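Local coordinates for protein 6-aminohexanoate-cyclic-dimer hydrolase (Arthrobacter sp., PDB 3A2Q) that hydrolyses the cyclic dimer of 6-aminohexanoate, a nylon-6 by-product, opening it to the linear dimer with high substrate specificity, at residues 390-395 and 441-446; 278-283 and 447-452; 202-207 and 236-241; 367-372 and 428-433; 45-50 and 132-137. The protein carries 1 engineered substitution. All blocks are in the same frame, centred on the assembly; numbering follows the deposited sequence.

Contact 1 (390-395 and 441-446); sequences TRQTPE and GMSSDG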
# COMPACT_ATOMS: atom_id res chain seq x y z
N THR A 390 -3.67 -2.17 14.50
CA THR A 390 -4.11 -2.52 15.85
C THR A 390 -3.60 -1.66 17.00
O THR A 390 -3.90 -1.95 18.16
CB THR A 390 -3.75 -3.97 16.18
OG1 THR A 390 -2.35 -4.06 16.47
CG2 THR A 390 -4.07 -4.87 14.99
N ARG A 391 -2.85 -0.61 16.68
CA ARG A 391 -2.28 0.27 17.69
C ARG A 391 -2.28 1.73 17.25
O ARG A 391 -2.54 2.04 16.09
CB ARG A 391 -0.83 -0.13 17.96
CG ARG A 391 0.03 -0.11 16.70
CD ARG A 391 1.51 -0.08 17.02
NE ARG A 391 1.90 1.15 17.70
CZ ARG A 391 3.10 1.37 18.22
NH1 ARG A 391 4.04 0.43 18.12
NH2 ARG A 391 3.37 2.51 18.83
N GLN A 392 -1.98 2.61 18.19
CA GLN A 392 -1.88 4.03 17.92
C GLN A 392 -0.65 4.19 17.03
O GLN A 392 0.23 3.33 17.03
CB GLN A 392 -1.70 4.81 19.23
CG GLN A 392 -2.91 4.76 20.17
CD GLN A 392 -4.03 5.68 19.72
OE1 GLN A 392 -3.80 6.85 19.41
NE2 GLN A 392 -5.26 5.17 19.71
N THR A 393 -0.57 5.29 16.29
CA THR A 393 0.56 5.50 15.40
C THR A 393 1.85 5.79 16.17
O THR A 393 1.89 6.64 17.05
CB THR A 393 0.25 6.64 14.41
OG1 THR A 393 -0.85 6.23 13.59
CG2 THR A 393 1.45 6.95 13.53
N PRO A 394 2.93 5.05 15.85
CA PRO A 394 4.22 5.23 16.51
C PRO A 394 4.91 6.55 16.20
O PRO A 394 4.66 7.17 15.16
CB PRO A 394 5.04 4.03 16.02
CG PRO A 394 4.41 3.70 14.70
CD PRO A 394 2.94 3.87 14.96
N GLU A 395 5.78 6.99 17.10
CA GLU A 395 6.52 8.22 16.88
C GLU A 395 7.71 7.88 15.98
O GLU A 395 8.16 6.73 15.95
CB GLU A 395 7.05 8.78 18.22
CG GLU A 395 5.97 9.17 19.21
CD GLU A 395 6.54 9.78 20.49
OE1 GLU A 395 7.43 9.16 21.10
OE2 GLU A 395 6.08 10.87 20.88
N GLY A 441 -11.86 6.72 10.72
CA GLY A 441 -11.67 7.14 12.09
C GLY A 441 -10.53 8.10 12.38
O GLY A 441 -9.69 8.37 11.53
N MET A 442 -10.54 8.61 13.61
CA MET A 442 -9.52 9.53 14.11
C MET A 442 -9.30 9.20 15.58
O MET A 442 -10.26 8.92 16.31
CB MET A 442 -9.97 10.99 13.98
CG MET A 442 -10.03 11.51 12.55
SD MET A 442 -8.40 11.66 11.80
CE MET A 442 -7.78 13.14 12.62
N SER A 443 -8.05 9.23 16.02
CA SER A 443 -7.71 8.95 17.41
C SER A 443 -8.07 10.17 18.24
O SER A 443 -8.30 11.25 17.70
CB SER A 443 -6.21 8.70 17.55
OG SER A 443 -5.51 9.92 17.36
N SER A 444 -8.11 10.01 19.56
CA SER A 444 -8.45 11.12 20.43
C SER A 444 -7.38 12.22 20.38
O SER A 444 -7.63 13.36 20.78
CB SER A 444 -8.65 10.64 21.87
OG SER A 444 -7.51 9.99 22.38
N ASP A 445 -6.19 11.89 19.87
CA ASP A 445 -5.17 12.91 19.77
C ASP A 445 -4.92 13.35 18.32
O ASP A 445 -3.82 13.77 17.96
CB ASP A 445 -3.87 12.48 20.48
CG ASP A 445 -3.16 11.32 19.82
OD1 ASP A 445 -3.77 10.63 18.98
OD2 ASP A 445 -1.98 11.10 20.17
N GLY A 446 -5.97 13.24 17.51
CA GLY A 446 -5.93 13.68 16.12
C GLY A 446 -5.23 12.91 15.03
O GLY A 446 -4.96 13.47 13.96
O HOH W 1 -5.11 8.83 21.29
O HOH W 2 -1.67 8.54 19.25
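Gln392 OE1 reaches across to Ser443 and Asp445 in the type I beta turn from Ser443 to Gly446, which joins the antiparallel neighbours 435-442 and 448-455 into a beta hairpin of the central mixed sheet. The turn is closed by the backbone bond from Gly446 N to Ser443 O. Direct contact is slight: Gln392 OE1 stands 3.6 Å from Ser443 CB. The glutamine and aspartate side chains run alongside in opposite senses, amide and carboxylate planes 56° apart, and no direct hydrogen bond links the two segments. Water does the joining instead. One molecule donates to Gln392 OE1 and to Asp445 OD2, at 2.7 Å from each, while a second lies between Gln392 OE1 and Ser444 OG. The bend of the glutamine chain at chi2 (-77°) brings its carbonyl oxygen round to these waters. On the other branch of the amide, NE2 bonds to Asp274 and Glu276, two acidic partners that should fix which end of the amide faces the hairpin. Asp445 OD2 has a second hold in a salt bridge with Arg145, so its charge is probably balanced outside the contact. Behind Gln392, Arg391 NE bonds to Gln392 O at 2.8 Å, and Pro394 CB lies above one face of the Arg391 guanidinium, toward its rim. Within the turn, Ser443 OG is directed between its own backbone N and carbonyl carbon (chi1 71°); there it receives the amide of Met447 and donates to Asp445 OD1 at a modelled 2.5 Å, so short that the exact length is doubtful.

Contact 2 (278-283 and 447-452); sequences AAAARG and MPIGVQ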
# COMPACT_ATOMS: atom_id res chain seq x y z
N ALA A 278 -10.54 -0.31 17.57
CA ALA A 278 -11.70 -1.18 17.61
C ALA A 278 -13.00 -0.40 17.47
O ALA A 278 -13.91 -0.83 16.76
CB ALA A 278 -11.72 -1.97 18.92
N ALA A 279 -13.08 0.76 18.12
CA ALA A 279 -14.28 1.58 18.06
C ALA A 279 -14.57 2.13 16.66
O ALA A 279 -15.73 2.31 16.29
CB ALA A 279 -14.17 2.73 19.06
N ALA A 280 -13.52 2.39 15.89
CA ALA A 280 -13.68 2.91 14.54
C ALA A 280 -14.32 1.83 13.68
O ALA A 280 -15.23 2.10 12.90
CB ALA A 280 -12.32 3.30 13.95
N ALA A 281 -13.84 0.60 13.82
CA ALA A 281 -14.39 -0.51 13.06
C ALA A 281 -15.83 -0.76 13.50
O ALA A 281 -16.71 -1.01 12.67
CB ALA A 281 -13.54 -1.76 13.29
N ARG A 282 -16.07 -0.70 14.80
CA ARG A 282 -17.41 -0.91 15.33
C ARG A 282 -18.36 0.13 14.74
O ARG A 282 -19.47 -0.19 14.31
CB ARG A 282 -17.39 -0.82 16.86
CG ARG A 282 -18.74 -1.01 17.55
CD ARG A 282 -19.39 -2.33 17.18
NE ARG A 282 -18.61 -3.49 17.63
CZ ARG A 282 -18.97 -4.75 17.43
NH1 ARG A 282 -20.11 -5.02 16.79
NH2 ARG A 282 -18.21 -5.74 17.87
N GLY A 283 -17.91 1.38 14.71
CA GLY A 283 -18.72 2.46 14.17
C GLY A 283 -19.07 2.24 12.71
O GLY A 283 -20.19 2.55 12.29
N MET A 447 -4.93 11.64 15.26
CA MET A 447 -4.26 10.82 14.26
C MET A 447 -5.27 9.92 13.54
O MET A 447 -6.14 9.32 14.16
CB MET A 447 -3.18 9.94 14.93
CG MET A 447 -2.06 10.72 15.61
SD MET A 447 -1.27 11.88 14.50
CE MET A 447 -0.35 10.78 13.43
N PRO A 448 -5.16 9.82 12.20
CA PRO A 448 -6.08 8.98 11.43
C PRO A 448 -6.07 7.51 11.83
O PRO A 448 -5.03 6.95 12.17
CB PRO A 448 -5.62 9.19 9.99
CG PRO A 448 -5.01 10.57 10.01
CD PRO A 448 -4.24 10.56 11.31
N ILE A 449 -7.26 6.90 11.79
CA ILE A 449 -7.44 5.48 12.10
C ILE A 449 -8.23 4.88 10.93
O ILE A 449 -9.35 5.30 10.65
CB ILE A 449 -8.26 5.26 13.41
CG1 ILE A 449 -7.44 5.73 14.62
CG2 ILE A 449 -8.65 3.80 13.56
CD1 ILE A 449 -8.16 5.54 15.96
N GLY A 450 -7.64 3.91 10.24
CA GLY A 450 -8.34 3.31 9.12
C GLY A 450 -9.22 2.13 9.49
O GLY A 450 -8.99 1.45 10.50
N VAL A 451 -10.26 1.91 8.69
CA VAL A 451 -11.16 0.78 8.88
C VAL A 451 -10.96 -0.09 7.64
O VAL A 451 -10.99 0.41 6.51
CB VAL A 451 -12.63 1.24 9.01
CG1 VAL A 451 -13.54 0.02 9.07
CG2 VAL A 451 -12.80 2.08 10.27
N GLN A 452 -10.73 -1.38 7.86
CA GLN A 452 -10.46 -2.31 6.76
C GLN A 452 -11.67 -3.16 6.39
O GLN A 452 -12.41 -3.62 7.26
CB GLN A 452 -9.28 -3.22 7.14
CG GLN A 452 -8.73 -4.04 5.96
CD GLN A 452 -7.53 -4.91 6.32
OE1 GLN A 452 -6.81 -5.37 5.43
NE2 GLN A 452 -7.31 -5.15 7.61
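Val451 CG2 lies over one face of the Ala280-Ala281 peptide group, the flat group that matters here, since no aromatic ring or other planar side chain takes part. The methyl sits over the carbonyl end, 3.6 Å from Ala280 O, and is farther from Ala281 N at 4.0 Å. The other Val451 branch, CG1, stands anti to the backbone N (chi1 175°) and approaches Ala281 CA at 4.1 Å, so the two methyls straddle consecutive residues of the helix. Ala280 CB points at the strand and settles between two side chains: Ile449 CG2 is 3.7 Å from it and Val451 CG2 3.9 Å. Ile449 and Val451, two positions apart, send their side chains to the same side of strand 448-455, and Gly450 between them has none to send to the other. Helix 275-290 is thereby laid on the sheet, in keeping with the alpha/beta fold of the enzyme; its segment 278-283 passes the strand at an axial distance of 7.9 Å with a crossing angle of -49°. Ala281 also touches Pro387 on the adjacent strand 383-387. Neither a hydrogen bond nor an ion pair crosses this interface. Its cohesion is therefore that of buried aliphatic surface, and it is the small alanine side chains that let the helix backbone come down onto the strand's branched residues.

Contact 3 (202-207 and 236-241); sequences DSDNVA and DTFCAP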
# COMPACT_ATOMS: atom_id res chain seq x y z
N ASP A 202 11.67 -9.91 -5.98
CA ASP A 202 11.35 -10.43 -4.66
C ASP A 202 11.01 -11.92 -4.60
O ASP A 202 10.26 -12.34 -3.72
CB ASP A 202 10.19 -9.62 -4.08
CG ASP A 202 10.45 -8.13 -4.10
OD1 ASP A 202 11.39 -7.68 -3.41
OD2 ASP A 202 9.73 -7.41 -4.82
N SER A 203 11.57 -12.71 -5.51
CA SER A 203 11.31 -14.15 -5.55
C SER A 203 9.83 -14.42 -5.82
O SER A 203 9.08 -14.88 -4.95
CB SER A 203 11.76 -14.81 -4.25
OG SER A 203 13.17 -14.74 -4.11
N ASP A 204 9.43 -14.12 -7.05
CA ASP A 204 8.06 -14.28 -7.50
C ASP A 204 7.14 -13.44 -6.60
O ASP A 204 6.10 -13.91 -6.14
CB ASP A 204 7.68 -15.76 -7.45
CG ASP A 204 6.58 -16.11 -8.44
OD1 ASP A 204 6.29 -15.27 -9.32
OD2 ASP A 204 6.01 -17.21 -8.34
N ASN A 205 7.55 -12.20 -6.37
CA ASN A 205 6.79 -11.27 -5.54
C ASN A 205 6.43 -11.87 -4.19
O ASN A 205 5.27 -11.87 -3.78
CB ASN A 205 5.53 -10.80 -6.27
CG ASN A 205 5.85 -10.04 -7.54
OD1 ASN A 205 5.78 -10.58 -8.64
ND2 ASN A 205 6.21 -8.77 -7.38
N VAL A 206 7.46 -12.38 -3.52
CA VAL A 206 7.33 -13.01 -2.21
C VAL A 206 6.30 -14.13 -2.28
O VAL A 206 5.37 -14.20 -1.47
CB VAL A 206 6.93 -11.98 -1.12
CG1 VAL A 206 7.20 -12.58 0.26
CG2 VAL A 206 7.72 -10.69 -1.29
N ALA A 207 6.48 -15.01 -3.26
CA ALA A 207 5.60 -16.15 -3.47
C ALA A 207 4.14 -15.74 -3.62
O ALA A 207 3.23 -16.48 -3.23
CB ALA A 207 5.75 -17.14 -2.32
N ASP A 236 3.12 -12.64 -16.05
CA ASP A 236 2.48 -12.51 -14.75
C ASP A 236 2.22 -13.90 -14.17
O ASP A 236 1.62 -14.74 -14.82
CB ASP A 236 1.15 -11.76 -14.84
CG ASP A 236 1.34 -10.27 -14.98
OD1 ASP A 236 2.47 -9.78 -14.79
OD2 ASP A 236 0.34 -9.59 -15.28
N THR A 237 2.66 -14.11 -12.94
CA THR A 237 2.49 -15.40 -12.30
C THR A 237 1.05 -15.64 -11.88
O THR A 237 0.48 -16.71 -12.12
CB THR A 237 3.36 -15.52 -11.04
OG1 THR A 237 4.74 -15.39 -11.41
CG2 THR A 237 3.13 -16.87 -10.37
N PHE A 238 0.47 -14.64 -11.25
CA PHE A 238 -0.88 -14.75 -10.74
C PHE A 238 -1.89 -13.99 -11.60
O PHE A 238 -1.53 -13.11 -12.37
CB PHE A 238 -0.89 -14.24 -9.29
CG PHE A 238 0.11 -14.95 -8.42
CD1 PHE A 238 -0.15 -16.22 -7.93
CD2 PHE A 238 1.36 -14.38 -8.16
CE1 PHE A 238 0.80 -16.92 -7.20
CE2 PHE A 238 2.32 -15.07 -7.43
CZ PHE A 238 2.04 -16.34 -6.94
N CYS A 239 -3.15 -14.36 -11.46
CA CYS A 239 -4.21 -13.73 -12.22
C CYS A 239 -5.47 -13.70 -11.35
O CYS A 239 -5.67 -14.58 -10.50
CB CYS A 239 -4.47 -14.52 -13.51
SG CYS A 239 -5.41 -13.64 -14.76
N ALA A 240 -6.30 -12.68 -11.53
CA ALA A 240 -7.52 -12.56 -10.74
C ALA A 240 -8.74 -12.74 -11.64
O ALA A 240 -8.64 -12.56 -12.85
CB ALA A 240 -7.56 -11.19 -10.07
N PRO A 241 -9.88 -13.12 -11.05
CA PRO A 241 -11.14 -13.32 -11.79
C PRO A 241 -11.53 -12.02 -12.49
O PRO A 241 -11.36 -10.94 -11.93
CB PRO A 241 -12.13 -13.71 -10.70
CG PRO A 241 -11.26 -14.37 -9.66
CD PRO A 241 -10.05 -13.48 -9.64
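Asp204 and Ala207 are the residues of segment 202-207 that meet the loop at Thr237 and Phe238. All six residues have positive phi and psi, and together they form a short, weakly bonded left-handed helical turn. Asp202 O accepts the amide of Val206 and Ser203 O that of Ala207. Asp204 carries the polar link: its CG is swung opposite the amide nitrogen (chi1 -154°), which brings the carboxylate out to the loop, where Thr237 OG1 donates to the syn lone pair of Asp204 OD1 at 2.6 Å. With an alanine in place of this aspartate, the Thr237 hydroxyl would probably lose its acceptor and only the Phe238 packing would tie these two segments. Asp204 OD2 lies 3.5 Å from Thr237 CG2, the methyl that in turn covers the centre of one face of the Phe238 ring. Asp204 O comes to the edge of that ring, 4.2 Å from Phe238 CE2. Val206 turns the other way, touching bound 6-aminohexanoic acid. Ala207 O lies 3.9 Å from Phe238 CZ and also accepts from Arg367 of helix 356-378. The turn thus sits between the 236-241 loop and helix 308-331, on which Val206 packs.

Contact 4 (367-372 and 428-433); sequences RYYAGK and FNVSGQ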
# COMPACT_ATOMS: atom_id res chain seq x y z
N ARG A 367 -0.18 -21.46 1.31
CA ARG A 367 -1.34 -21.88 0.54
C ARG A 367 -2.37 -22.51 1.47
O ARG A 367 -3.57 -22.27 1.34
CB ARG A 367 -0.96 -22.88 -0.56
CG ARG A 367 0.18 -22.44 -1.47
CD ARG A 367 0.05 -20.99 -1.92
NE ARG A 367 1.09 -20.64 -2.88
CZ ARG A 367 1.62 -19.43 -3.04
NH1 ARG A 367 1.20 -18.42 -2.28
NH2 ARG A 367 2.56 -19.23 -3.95
N TYR A 368 -1.91 -23.33 2.41
CA TYR A 368 -2.83 -23.97 3.33
C TYR A 368 -3.55 -22.95 4.20
O TYR A 368 -4.75 -23.06 4.42
CB TYR A 368 -2.11 -25.01 4.20
CG TYR A 368 -2.07 -26.39 3.58
CD1 TYR A 368 -3.25 -27.03 3.20
CD2 TYR A 368 -0.86 -27.06 3.35
CE1 TYR A 368 -3.23 -28.29 2.61
CE2 TYR A 368 -0.83 -28.33 2.76
CZ TYR A 368 -2.03 -28.94 2.39
OH TYR A 368 -2.03 -30.18 1.80
N TYR A 369 -2.82 -21.95 4.68
CA TYR A 369 -3.43 -20.92 5.51
C TYR A 369 -4.45 -20.14 4.69
O TYR A 369 -5.55 -19.85 5.16
CB TYR A 369 -2.37 -19.98 6.07
CG TYR A 369 -2.95 -18.98 7.04
CD1 TYR A 369 -3.33 -19.37 8.32
CD2 TYR A 369 -3.14 -17.65 6.67
CE1 TYR A 369 -3.91 -18.46 9.21
CE2 TYR A 369 -3.71 -16.73 7.54
CZ TYR A 369 -4.10 -17.14 8.81
OH TYR A 369 -4.66 -16.22 9.67
N ALA A 370 -4.07 -19.80 3.46
CA ALA A 370 -4.97 -19.06 2.57
C ALA A 370 -6.30 -19.81 2.49
O ALA A 370 -7.36 -19.20 2.56
CB ALA A 370 -4.35 -18.95 1.18
N GLY A 371 -6.22 -21.12 2.34
CA GLY A 371 -7.43 -21.91 2.25
C GLY A 371 -8.29 -21.79 3.50
O GLY A 371 -9.51 -21.63 3.40
N LYS A 372 -7.67 -21.88 4.67
CA LYS A 372 -8.42 -21.78 5.92
C LYS A 372 -9.14 -20.45 5.99
O LYS A 372 -10.30 -20.38 6.40
CB LYS A 372 -7.49 -21.95 7.13
CG LYS A 372 -6.81 -23.31 7.23
CD LYS A 372 -6.21 -23.54 8.62
CE LYS A 372 -5.24 -22.43 9.02
NZ LYS A 372 -4.81 -22.55 10.44
N PHE A 428 -4.30 -11.24 4.76
CA PHE A 428 -4.88 -11.12 3.43
C PHE A 428 -3.87 -11.04 2.29
O PHE A 428 -4.24 -11.15 1.12
CB PHE A 428 -5.86 -9.95 3.45
CG PHE A 428 -6.83 -10.07 4.58
CD1 PHE A 428 -7.75 -11.12 4.60
CD2 PHE A 428 -6.71 -9.27 5.72
CE1 PHE A 428 -8.52 -11.38 5.73
CE2 PHE A 428 -7.47 -9.53 6.86
CZ PHE A 428 -8.38 -10.59 6.87
N ASN A 429 -2.60 -10.87 2.64
CA ASN A 429 -1.55 -10.90 1.63
C ASN A 429 -1.39 -12.39 1.37
O ASN A 429 -1.13 -12.82 0.25
CB ASN A 429 -0.21 -10.37 2.15
CG ASN A 429 -0.21 -8.88 2.31
OD1 ASN A 429 -0.51 -8.36 3.38
ND2 ASN A 429 0.11 -8.17 1.23
N VAL A 430 -1.54 -13.19 2.42
CA VAL A 430 -1.41 -14.64 2.27
C VAL A 430 -2.60 -15.23 1.51
O VAL A 430 -2.41 -16.08 0.65
CB VAL A 430 -1.26 -15.35 3.63
CG1 VAL A 430 -1.26 -16.86 3.43
CG2 VAL A 430 0.04 -14.91 4.28
N SER A 431 -3.82 -14.79 1.82
CA SER A 431 -4.99 -15.33 1.13
C SER A 431 -5.16 -14.72 -0.26
O SER A 431 -5.77 -15.34 -1.13
CB SER A 431 -6.26 -15.08 1.95
OG SER A 431 -6.61 -13.71 1.93
N GLY A 432 -4.64 -13.52 -0.46
CA GLY A 432 -4.75 -12.87 -1.75
C GLY A 432 -6.07 -12.14 -1.97
O GLY A 432 -6.33 -11.66 -3.07
N GLN A 433 -6.89 -12.05 -0.94
CA GLN A 433 -8.18 -11.38 -1.06
C GLN A 433 -8.06 -9.87 -1.12
O GLN A 433 -7.16 -9.28 -0.52
CB GLN A 433 -9.08 -11.75 0.12
CG GLN A 433 -9.48 -13.20 0.13
CD GLN A 433 -9.97 -13.64 1.49
OE1 GLN A 433 -9.20 -13.68 2.45
NE2 GLN A 433 -11.24 -13.97 1.58
O HOH W 3 -1.39 -18.18 -0.75
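Val430 CG1 of helix 427-431 meets the edge of the Tyr369 ring of helix 356-378, 3.8 Å from Tyr369 CD2, the two side chains crossing at about a right angle. Such apolar packing carries most of the contact. The tyrosine CG lies trans to N about the CA-CB bond (chi1 -175°), which carries the ring across to the valine, and its hydroxyl continues to the carbonyl of Ala302. Ala370 brings the backbones together: its CB is 3.5 Å from Val430 O and 3.7 Å from Ser431 CA. The Ala370 and Ser431 CA atoms are 4.0 Å apart, a close approach made possible by the small side chains of Ala370 and Ser431.

Water and a guanidinium make up the polar share. A water accepts from Arg367 NH1 at 3.0 Å and donates to Val430 O at 2.7 Å; Arg191 also donates to that carbonyl, so the oxygen near the helix end does not lack partners. Gly432, the first residue past the helix, has positive phi, and its amide still bonds to Phe428 O. Ser431 OG donates to Gln433 OE1 at 2.6 Å, tilted 16° from the carbonyl plane, and weakly receives Gln433 N, so serine and glutamine brace the exit. The same Gln433 OE1 lies in plane at the edge of the Phe428 ring.

Helix 427-431 is thus pressed between helix 356-378 and the sheet: Phe428 and Gln433 rest on Val454 of strand 448-455, while Asn429 bonds to Asp170, a residue of the ligand pocket.

Contact 5 (45-50 and 132-137); sequences VIIPLF and EAWGAT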
# COMPACT_ATOMS: atom_id res chain seq x y z
N VAL A 45 8.19 12.88 -1.15
CA VAL A 45 8.70 12.72 -2.51
C VAL A 45 10.22 12.84 -2.41
O VAL A 45 10.73 13.91 -2.10
CB VAL A 45 8.18 13.83 -3.45
CG1 VAL A 45 8.80 13.68 -4.83
CG2 VAL A 45 6.67 13.76 -3.55
N ILE A 46 10.93 11.75 -2.66
CA ILE A 46 12.39 11.78 -2.57
C ILE A 46 13.08 12.02 -3.90
O ILE A 46 14.24 12.42 -3.93
CB ILE A 46 12.95 10.48 -1.97
CG1 ILE A 46 12.42 9.27 -2.74
CG2 ILE A 46 12.61 10.39 -0.50
CD1 ILE A 46 13.05 7.97 -2.32
N ILE A 47 12.37 11.77 -4.99
CA ILE A 47 12.93 11.96 -6.32
C ILE A 47 11.94 12.69 -7.21
O ILE A 47 11.12 12.06 -7.88
CB ILE A 47 13.26 10.60 -6.99
CG1 ILE A 47 14.20 9.79 -6.11
CG2 ILE A 47 13.88 10.84 -8.36
CD1 ILE A 47 14.37 8.34 -6.55
N PRO A 48 12.00 14.03 -7.22
CA PRO A 48 11.08 14.80 -8.06
C PRO A 48 11.38 14.57 -9.53
O PRO A 48 12.54 14.39 -9.91
CB PRO A 48 11.35 16.25 -7.63
CG PRO A 48 12.77 16.21 -7.16
CD PRO A 48 12.83 14.92 -6.39
N LEU A 49 10.34 14.56 -10.35
CA LEU A 49 10.48 14.36 -11.79
C LEU A 49 9.63 15.42 -12.49
O LEU A 49 8.81 15.10 -13.36
CB LEU A 49 9.98 12.97 -12.19
CG LEU A 49 10.69 11.77 -11.55
CD1 LEU A 49 9.96 10.49 -11.92
CD2 LEU A 49 12.14 11.72 -12.01
N PHE A 50 9.84 16.67 -12.11
CA PHE A 50 9.07 17.77 -12.68
C PHE A 50 9.25 17.96 -14.19
O PHE A 50 8.30 18.30 -14.89
CB PHE A 50 9.41 19.08 -11.95
CG PHE A 50 9.26 18.99 -10.45
CD1 PHE A 50 8.17 18.33 -9.89
CD2 PHE A 50 10.19 19.59 -9.61
CE1 PHE A 50 8.02 18.27 -8.50
CE2 PHE A 50 10.05 19.53 -8.23
CZ PHE A 50 8.96 18.87 -7.67
N GLU A 132 17.75 4.74 6.16
CA GLU A 132 18.99 5.46 6.42
C GLU A 132 19.37 6.27 5.19
O GLU A 132 19.89 7.38 5.29
CB GLU A 132 20.12 4.46 6.74
CG GLU A 132 20.04 3.83 8.11
CD GLU A 132 21.06 2.72 8.30
OE1 GLU A 132 22.18 2.83 7.77
OE2 GLU A 132 20.73 1.73 9.00
N ALA A 133 19.08 5.71 4.02
CA ALA A 133 19.40 6.35 2.75
C ALA A 133 18.75 7.70 2.47
O ALA A 133 19.41 8.62 2.01
CB ALA A 133 19.10 5.38 1.60
N TRP A 134 17.45 7.82 2.74
CA TRP A 134 16.75 9.08 2.47
C TRP A 134 16.22 9.83 3.68
O TRP A 134 15.75 10.96 3.55
CB TRP A 134 15.58 8.85 1.51
CG TRP A 134 15.98 8.40 0.14
CD1 TRP A 134 16.09 7.11 -0.30
CD2 TRP A 134 16.32 9.23 -0.97
NE1 TRP A 134 16.46 7.09 -1.62
CE2 TRP A 134 16.62 8.38 -2.06
CE3 TRP A 134 16.41 10.62 -1.16
CZ2 TRP A 134 16.99 8.87 -3.31
CZ3 TRP A 134 16.78 11.10 -2.41
CH2 TRP A 134 17.06 10.23 -3.47
N GLY A 135 16.30 9.22 4.85
CA GLY A 135 15.79 9.88 6.04
C GLY A 135 14.34 9.52 6.23
O GLY A 135 13.71 8.93 5.35
N ALA A 136 13.78 9.87 7.38
CA ALA A 136 12.40 9.54 7.68
C ALA A 136 11.36 10.38 6.96
O ALA A 136 11.58 11.57 6.69
CB ALA A 136 12.16 9.64 9.19
N THR A 137 10.24 9.75 6.62
CA THR A 137 9.14 10.46 6.00
C THR A 137 8.26 10.73 7.21
O THR A 137 8.02 9.83 8.02
CB THR A 137 8.36 9.60 4.98
OG1 THR A 137 9.18 9.34 3.84
CG2 THR A 137 7.09 10.34 4.53
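Ile46 packs over one face of the Trp134 indole at a classic beta bulge, where Ile46 and Ile47 of strand 45-48, an outermost strand of the mixed sheet, both face Lys117 of the neighbouring strand 113-118. Starting at the root, Ile46 CB stands over one face of the indole, 3.6 Å from Trp134 CE3 in the six-membered ring. The CG2 branch turns toward the stem of the tryptophan and approaches Trp134 CB at 3.9 Å. The other branch leaves with CG1 between the backbone N and the carbonyl carbon (chi1 53°) and runs on extended, which carries it along the indole. At its tip CD1 makes a CH-pi contact with the five-membered ring, 3.5 Å from the centroid and 7° off the normal. Next along the strand, Ile47 CG1 comes to 3.9 Å from Trp134 CH2. The indole is anchored elsewhere by a hydrogen bond between Trp134 NE1 and Thr84, and Lys91 makes a cation-pi contact with it. Were this tryptophan an alanine, Ile46 would probably lose its flat cover, a gap would open beside the bulge and Lys91 would be left without its aromatic partner. The Ile46 side chain is about 8 Å from that of Lys72, probably part of the charge relay system. The backbone joins in as well, Ile46 O lying just 3.2 Å from Trp134 CZ3.

In the fold
Contacts 2, 4 and 5 are buried and largely apolar, whereas contacts 1 and 3 are partly buried and rely on polar groups: water bridges at the hairpin in one, a direct hydroxyl-carboxylate hydrogen bond in the other. Contacts 1 and 2 share the strand pair 435-442 and 448-455, joined where Gly441 O meets Ile449 N, and contact 4 packs against contact 2 through Phe428 and Gln452. Contacts 3 and 4 touch through Ala207 O and Arg367 NH2. Contact 5 involves an outermost strand, 45-48, of the sheet that contacts 1 and 2 also reach. Contact 3 includes a ligand-pocket residue, and contact 5 lies near Lys72 of the probable charge relay.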